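Local coordinates for protein beta-galacturonidase (Eisenbergiella tayi, PDB 6NCW) that hydrolyses beta-galacturonides as a glycoside hydrolase of family 2, and is probably related in activity to the beta-glucuronidases of that family, at residues V229-A235 and I247-F253; M1-F5 and E15-A19. One frame throughout, in Å; residues are numbered along the deposited sequence.

Contact 1. Residues V229-A235 and I247-F253; sequences VLYLITA and IIDRVGF
Tyr-231 and Val-251 clasp each other through both backbone amides, Tyr-231 N to Val-251 O and Val-251 N to Tyr-231 O, each 2.8 Å. Ile-233 with Asp-249 and Ala-235 with Ile-247 repeat this hydrogen-bonded pairing, and Leu-232 with Arg-250 and Thr-234 with Ile-248 form the non-hydrogen-bonded pairs between them: a regular antiparallel ladder. A water bridges Val-229 O and Phe-253 N beside it.

The pairing sorts side chains by face. Arg-250 and Leu-232 share one, where Leu-232 CD2 touches Arg-250 CG at 3.5 Å; Leu-230, just beyond the paired residues, brings CD1 over the centre of the guanidinium, 3.6 Å from Arg-250 CZ. The bend at chi3 (-45°) turns the guanidinium under Leu-230, and its NH1 forms a salt bridge with Glu-325. On the other face, which Tyr-231 shares, Ile-233 CG2 meets Val-251 CG1 at 3.8 Å. Beyond the ladder the Phe-253 ring comes to Tyr-231, the ring planes at 87°, with Tyr-231 CE2 3.8 Å from Phe-253 CD2.

This beta hairpin belongs to the immunoglobulin-like beta-sandwich. Ile-233, Ala-235, Ile-247 and Val-251 pack on strand 150-162, strand 182-190 pairs with strand 227-238, and Leu-230 rests on helix 317-326.

Contact 2. Residues M1-F5 and E15-A19; sequences MIRTF and ELSSA
Glu-15 stretches toward Met-1 because its CG stands opposite the backbone N (chi1 -161°) and the chain stays extended at chi2 (-175°), which carries the carboxylate to the amino terminus. Ile-2 has its CG1 branch beside its own backbone N (chi1 -59°), and that branch crosses the glutamate obliquely.

The terminal amine, Met-1 N, makes a salt bridge of 2.7 Å with Glu-15 OE1, meeting the syn lone pair. The other oxygen is gripped from within its own segment: Ser-17 OG donates to the anti lone pair of Glu-15 OE2 at 2.6 Å, and Ser-18 OG donates to Glu-15 OE2 from above the carboxylate plane at 2.8 Å. A water that also reaches Met-1 O is its third donor. Together these bonds fix the carboxylate's rotation and would be expected to favour its ionised form. Ile-2 CD1 packs on the glutamate's methylene, 4.0 Å from Glu-15 CG.

Glu-15 ends strand 12-15, and the turn enters strand 19-26 through a G1 beta bulge, where Ser-18 and Ala-19 face Val-39. On strand 142-147, Val-142 N hydrogen-bonds Ser-17 OG and Val-143 packs on Ile-2. Met-1 lies on Leu-318 of helix 317-326 and against Ser-18 of a second subunit.

Overall arrangement
Contact 1 is partly buried, with a backbone ladder, apolar packing and one arginine under a leucine, within one beta-sandwich; contact 2 is a smaller surface contact that uses a chain terminus, one carboxylate and two serine hydroxyls, with another subunit alongside. They hold different elements, a hairpin in the first and loops flanking strand 12-15 in the second, and their centres are about 19 Å apart. Yet they meet: Thr-4 and Phe-5, beyond the salt bridge of contact 2, pack on Arg-250, and Glu-325 takes both the Thr-4 hydroxyl and Arg-250 NH1. Helix 317-326 is shared ground, touched by Met-1, Arg-3, Thr-4 and Phe-5 and by Leu-230.

Contact 1. Residues V229-A235 and I247-F253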
loop_
_atom_site.group_PDB
_atom_site.type_symbol
_atom_site.label_atom_id
_atom_site.label_comp_id
_atom_site.label_asym_id
_atom_site.label_seq_id
_atom_site.Cartn_x
_atom_site.Cartn_y
_atom_site.Cartn_z
ATOM N N VAL A 229 -24.137 -7.757 -35.392
ATOM C CA VAL A 229 -23.796 -8.249 -36.725
ATOM C C VAL A 229 -23.118 -7.147 -37.527
ATOM O O VAL A 229 -23.620 -6.020 -37.606
ATOM C CB VAL A 229 -25.058 -8.745 -37.452
ATOM C CG1 VAL A 229 -24.739 -9.118 -38.890
ATOM C CG2 VAL A 229 -25.690 -9.894 -36.697
ATOM N N LEU A 230 -21.975 -7.470 -38.132
ATOM C CA LEU A 230 -21.210 -6.537 -38.943
ATOM C C LEU A 230 -21.068 -7.071 -40.366
ATOM O O LEU A 230 -21.092 -8.282 -40.601
ATOM C CB LEU A 230 -19.803 -6.287 -38.351
ATOM C CG LEU A 230 -19.752 -5.762 -36.913
ATOM C CD1 LEU A 230 -18.316 -5.724 -36.384
ATOM C CD2 LEU A 230 -20.381 -4.391 -36.883
ATOM N N TYR A 231 -20.896 -6.157 -41.313
ATOM C CA TYR A 231 -20.637 -6.512 -42.698
ATOM C C TYR A 231 -19.424 -5.762 -43.217
ATOM O O TYR A 231 -19.258 -4.573 -42.938
ATOM C CB TYR A 231 -21.830 -6.180 -43.589
ATOM C CG TYR A 231 -23.083 -6.958 -43.281
ATOM C CD1 TYR A 231 -23.325 -8.176 -43.888
ATOM C CD2 TYR A 231 -24.025 -6.468 -42.395
ATOM C CE1 TYR A 231 -24.476 -8.894 -43.619
ATOM C CE2 TYR A 231 -25.179 -7.171 -42.111
ATOM C CZ TYR A 231 -25.405 -8.385 -42.739
ATOM O OH TYR A 231 -26.551 -9.096 -42.481
ATOM N N LEU A 232 -18.606 -6.435 -44.020
ATOM C CA LEU A 232 -17.573 -5.724 -44.759
ATOM C C LEU A 232 -18.195 -5.051 -45.976
ATOM O O LEU A 232 -18.933 -5.686 -46.738
ATOM C CB LEU A 232 -16.459 -6.678 -45.189
ATOM C CG LEU A 232 -15.773 -7.439 -44.058
ATOM C CD1 LEU A 232 -15.038 -8.644 -44.596
ATOM C CD2 LEU A 232 -14.823 -6.505 -43.336
ATOM N N ILE A 233 -17.920 -3.762 -46.150
ATOM C CA ILE A 233 -18.290 -3.038 -47.356
ATOM C C ILE A 233 -17.018 -2.840 -48.161
ATOM O O ILE A 233 -15.992 -2.406 -47.621
ATOM C CB ILE A 233 -19.009 -1.705 -47.052
ATOM C CG1 ILE A 233 -19.421 -1.009 -48.345
ATOM C CG2 ILE A 233 -18.158 -0.755 -46.195
ATOM C CD1 ILE A 233 -20.383 0.148 -48.132
ATOM N N THR A 234 -17.065 -3.217 -49.440
ATOM C CA THR A 234 -15.899 -3.158 -50.313
ATOM C C THR A 234 -16.165 -2.230 -51.492
ATOM O O THR A 234 -17.218 -2.311 -52.136
ATOM C CB THR A 234 -15.523 -4.551 -50.819
ATOM O OG1 THR A 234 -15.391 -5.435 -49.699
ATOM C CG2 THR A 234 -14.201 -4.497 -51.562
ATOM N N ALA A 235 -15.206 -1.364 -51.782
ATOM C CA ALA A 235 -15.264 -0.517 -52.961
ATOM C C ALA A 235 -14.013 -0.763 -53.792
ATOM O O ALA A 235 -12.893 -0.576 -53.301
ATOM C CB ALA A 235 -15.390 0.958 -52.579
ATOM N N ILE A 247 -10.936 0.081 -51.144
ATOM C CA ILE A 247 -11.047 0.393 -49.724
ATOM C C ILE A 247 -12.080 -0.562 -49.149
ATOM O O ILE A 247 -13.091 -0.865 -49.798
ATOM C CB ILE A 247 -11.430 1.869 -49.477
ATOM C CG1 ILE A 247 -11.251 2.228 -48.003
ATOM C CG2 ILE A 247 -12.862 2.143 -49.918
ATOM C CD1 ILE A 247 -11.147 3.701 -47.761
ATOM N N ILE A 248 -11.794 -1.096 -47.963
ATOM C CA ILE A 248 -12.698 -1.999 -47.261
ATOM C C ILE A 248 -12.971 -1.415 -45.877
ATOM O O ILE A 248 -12.037 -1.002 -45.182
ATOM C CB ILE A 248 -12.108 -3.415 -47.152
ATOM C CG1 ILE A 248 -11.654 -3.918 -48.534
ATOM C CG2 ILE A 248 -13.122 -4.361 -46.575
ATOM C CD1 ILE A 248 -10.883 -5.241 -48.492
ATOM N N ASP A 249 -14.247 -1.373 -45.482
ATOM C CA ASP A 249 -14.632 -0.901 -44.157
ATOM C C ASP A 249 -15.633 -1.879 -43.549
ATOM O O ASP A 249 -15.888 -2.936 -44.132
ATOM C CB ASP A 249 -15.202 0.521 -44.238
ATOM C CG ASP A 249 -14.799 1.387 -43.032
ATOM O OD1 ASP A 249 -14.933 0.914 -41.873
ATOM O OD2 ASP A 249 -14.348 2.534 -43.248
ATOM N N ARG A 250 -16.192 -1.564 -42.383
ATOM C CA ARG A 250 -17.215 -2.407 -41.767
ATOM C C ARG A 250 -18.420 -1.577 -41.361
ATOM O O ARG A 250 -18.274 -0.450 -40.883
ATOM C CB ARG A 250 -16.700 -3.141 -40.537
ATOM C CG ARG A 250 -16.065 -4.464 -40.836
ATOM C CD ARG A 250 -15.996 -5.334 -39.608
ATOM N NE ARG A 250 -15.517 -4.566 -38.461
ATOM C CZ ARG A 250 -14.947 -5.103 -37.386
ATOM N NH1 ARG A 250 -14.760 -6.414 -37.305
ATOM N NH2 ARG A 250 -14.560 -4.323 -36.396
ATOM N N VAL A 251 -19.608 -2.156 -41.519
ATOM C CA VAL A 251 -20.853 -1.466 -41.226
ATOM C C VAL A 251 -21.726 -2.375 -40.377
ATOM O O VAL A 251 -21.516 -3.589 -40.298
ATOM C CB VAL A 251 -21.619 -1.031 -42.505
ATOM C CG1 VAL A 251 -20.731 -0.182 -43.409
ATOM C CG2 VAL A 251 -22.148 -2.240 -43.250
ATOM N N GLY A 252 -22.678 -1.750 -39.702
ATOM C CA GLY A 252 -23.767 -2.464 -39.061
ATOM C C GLY A 252 -25.057 -1.724 -39.349
ATOM O O GLY A 252 -25.070 -0.503 -39.516
ATOM N N PHE A 253 -26.140 -2.484 -39.457
ATOM C CA PHE A 253 -27.458 -1.935 -39.789
ATOM C C PHE A 253 -28.194 -1.652 -38.481
ATOM O O PHE A 253 -28.787 -2.551 -37.879
ATOM C CB PHE A 253 -28.247 -2.901 -40.679
ATOM C CG PHE A 253 -27.790 -2.923 -42.129
ATOM C CD1 PHE A 253 -28.468 -2.193 -43.100
ATOM C CD2 PHE A 253 -26.688 -3.682 -42.522
ATOM C CE1 PHE A 253 -28.049 -2.209 -44.436
ATOM C CE2 PHE A 253 -26.260 -3.696 -43.851
ATOM C CZ PHE A 253 -26.943 -2.958 -44.807
HETATM O O HOH W 1 -25.684 -5.426 -39.170
#

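Contact 2. Residues M1-F5 and E15-A19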
loop_
_atom_site.group_PDB
_atom_site.type_symbol
_atom_site.label_atom_id
_atom_site.label_comp_id
_atom_site.label_asym_id
_atom_site.label_seq_id
_atom_site.Cartn_x
_atom_site.Cartn_y
_atom_site.Cartn_z
ATOM N N MET A 1 -0.661 -4.099 -35.854
ATOM C CA MET A 1 -2.115 -4.095 -35.914
ATOM C C MET A 1 -2.719 -2.685 -35.899
ATOM O O MET A 1 -2.454 -1.912 -34.981
ATOM C CB MET A 1 -2.650 -4.891 -34.746
ATOM C CG MET A 1 -4.089 -5.168 -34.844
ATOM S SD MET A 1 -4.665 -6.003 -33.367
ATOM C CE MET A 1 -6.220 -6.543 -34.067
ATOM N N ILE A 2 -3.539 -2.372 -36.905
ATOM C CA ILE A 2 -4.155 -1.059 -37.049
ATOM C C ILE A 2 -5.668 -1.124 -36.865
ATOM O O ILE A 2 -6.258 -0.250 -36.224
ATOM C CB ILE A 2 -3.801 -0.434 -38.420
ATOM C CG1 ILE A 2 -2.284 -0.285 -38.595
ATOM C CG2 ILE A 2 -4.477 0.909 -38.573
ATOM C CD1 ILE A 2 -1.669 0.793 -37.709
ATOM N N ARG A 3 -6.313 -2.123 -37.461
ATOM C CA ARG A 3 -7.736 -2.394 -37.318
ATOM C C ARG A 3 -7.891 -3.876 -37.015
ATOM O O ARG A 3 -6.925 -4.638 -37.102
ATOM C CB ARG A 3 -8.510 -2.029 -38.594
ATOM C CG ARG A 3 -8.210 -0.646 -39.152
ATOM C CD ARG A 3 -8.796 0.440 -38.262
ATOM N NE ARG A 3 -10.252 0.338 -38.149
ATOM C CZ ARG A 3 -11.101 0.933 -38.974
ATOM N NH1 ARG A 3 -10.626 1.666 -39.982
ATOM N NH2 ARG A 3 -12.418 0.792 -38.805
ATOM N N THR A 4 -9.109 -4.296 -36.658
ATOM C CA THR A 4 -9.364 -5.718 -36.436
ATOM C C THR A 4 -9.661 -6.475 -37.727
ATOM O O THR A 4 -9.930 -7.676 -37.675
ATOM C CB THR A 4 -10.529 -5.920 -35.456
ATOM O OG1 THR A 4 -11.701 -5.284 -35.974
ATOM C CG2 THR A 4 -10.211 -5.329 -34.078
ATOM N N PHE A 5 -9.614 -5.811 -38.877
ATOM C CA PHE A 5 -9.849 -6.445 -40.163
ATOM C C PHE A 5 -8.930 -5.769 -41.175
ATOM O O PHE A 5 -8.355 -4.713 -40.895
ATOM C CB PHE A 5 -11.324 -6.316 -40.557
ATOM C CG PHE A 5 -11.768 -4.889 -40.701
ATOM C CD1 PHE A 5 -11.796 -4.281 -41.948
ATOM C CD2 PHE A 5 -12.110 -4.141 -39.583
ATOM C CE1 PHE A 5 -12.172 -2.954 -42.081
ATOM C CE2 PHE A 5 -12.496 -2.814 -39.705
ATOM C CZ PHE A 5 -12.527 -2.221 -40.958
ATOM N N GLU A 15 2.599 -1.785 -42.607
ATOM C CA GLU A 15 2.645 -1.059 -41.341
ATOM C C GLU A 15 4.083 -0.657 -41.030
ATOM O O GLU A 15 4.972 -1.509 -40.946
ATOM C CB GLU A 15 2.057 -1.900 -40.194
ATOM C CG GLU A 15 1.653 -1.035 -38.994
ATOM C CD GLU A 15 1.166 -1.804 -37.753
ATOM O OE1 GLU A 15 0.632 -2.927 -37.882
ATOM O OE2 GLU A 15 1.311 -1.253 -36.626
ATOM N N LEU A 16 4.320 0.643 -40.864
ATOM C CA LEU A 16 5.605 1.116 -40.369
ATOM C C LEU A 16 5.702 1.124 -38.844
ATOM O O LEU A 16 6.817 1.231 -38.298
ATOM C CB LEU A 16 5.870 2.518 -40.907
ATOM C CG LEU A 16 6.051 2.527 -42.436
ATOM C CD1 LEU A 16 6.615 3.860 -42.862
ATOM C CD2 LEU A 16 6.961 1.390 -42.857
ATOM N N SER A 17 4.575 1.062 -38.142
ATOM C CA SER A 17 4.580 0.958 -36.689
ATOM C C SER A 17 4.683 -0.516 -36.298
ATOM O O SER A 17 5.000 -1.369 -37.134
ATOM C CB SER A 17 3.334 1.610 -36.101
ATOM O OG SER A 17 2.184 1.191 -36.803
ATOM N N SER A 18 4.352 -0.831 -35.044
ATOM C CA SER A 18 4.641 -2.138 -34.457
ATOM C C SER A 18 6.114 -2.492 -34.668
ATOM O O SER A 18 6.458 -3.579 -35.112
ATOM C CB SER A 18 3.726 -3.229 -35.023
ATOM O OG SER A 18 2.357 -2.996 -34.713
ATOM N N ALA A 19 6.989 -1.559 -34.312
ATOM C CA ALA A 19 8.407 -1.668 -34.628
ATOM C C ALA A 19 9.166 -0.701 -33.738
ATOM O O ALA A 19 8.583 0.192 -33.122
ATOM C CB ALA A 19 8.682 -1.362 -36.115
HETATM O O HOH W 2 0.049 -0.154 -34.402
#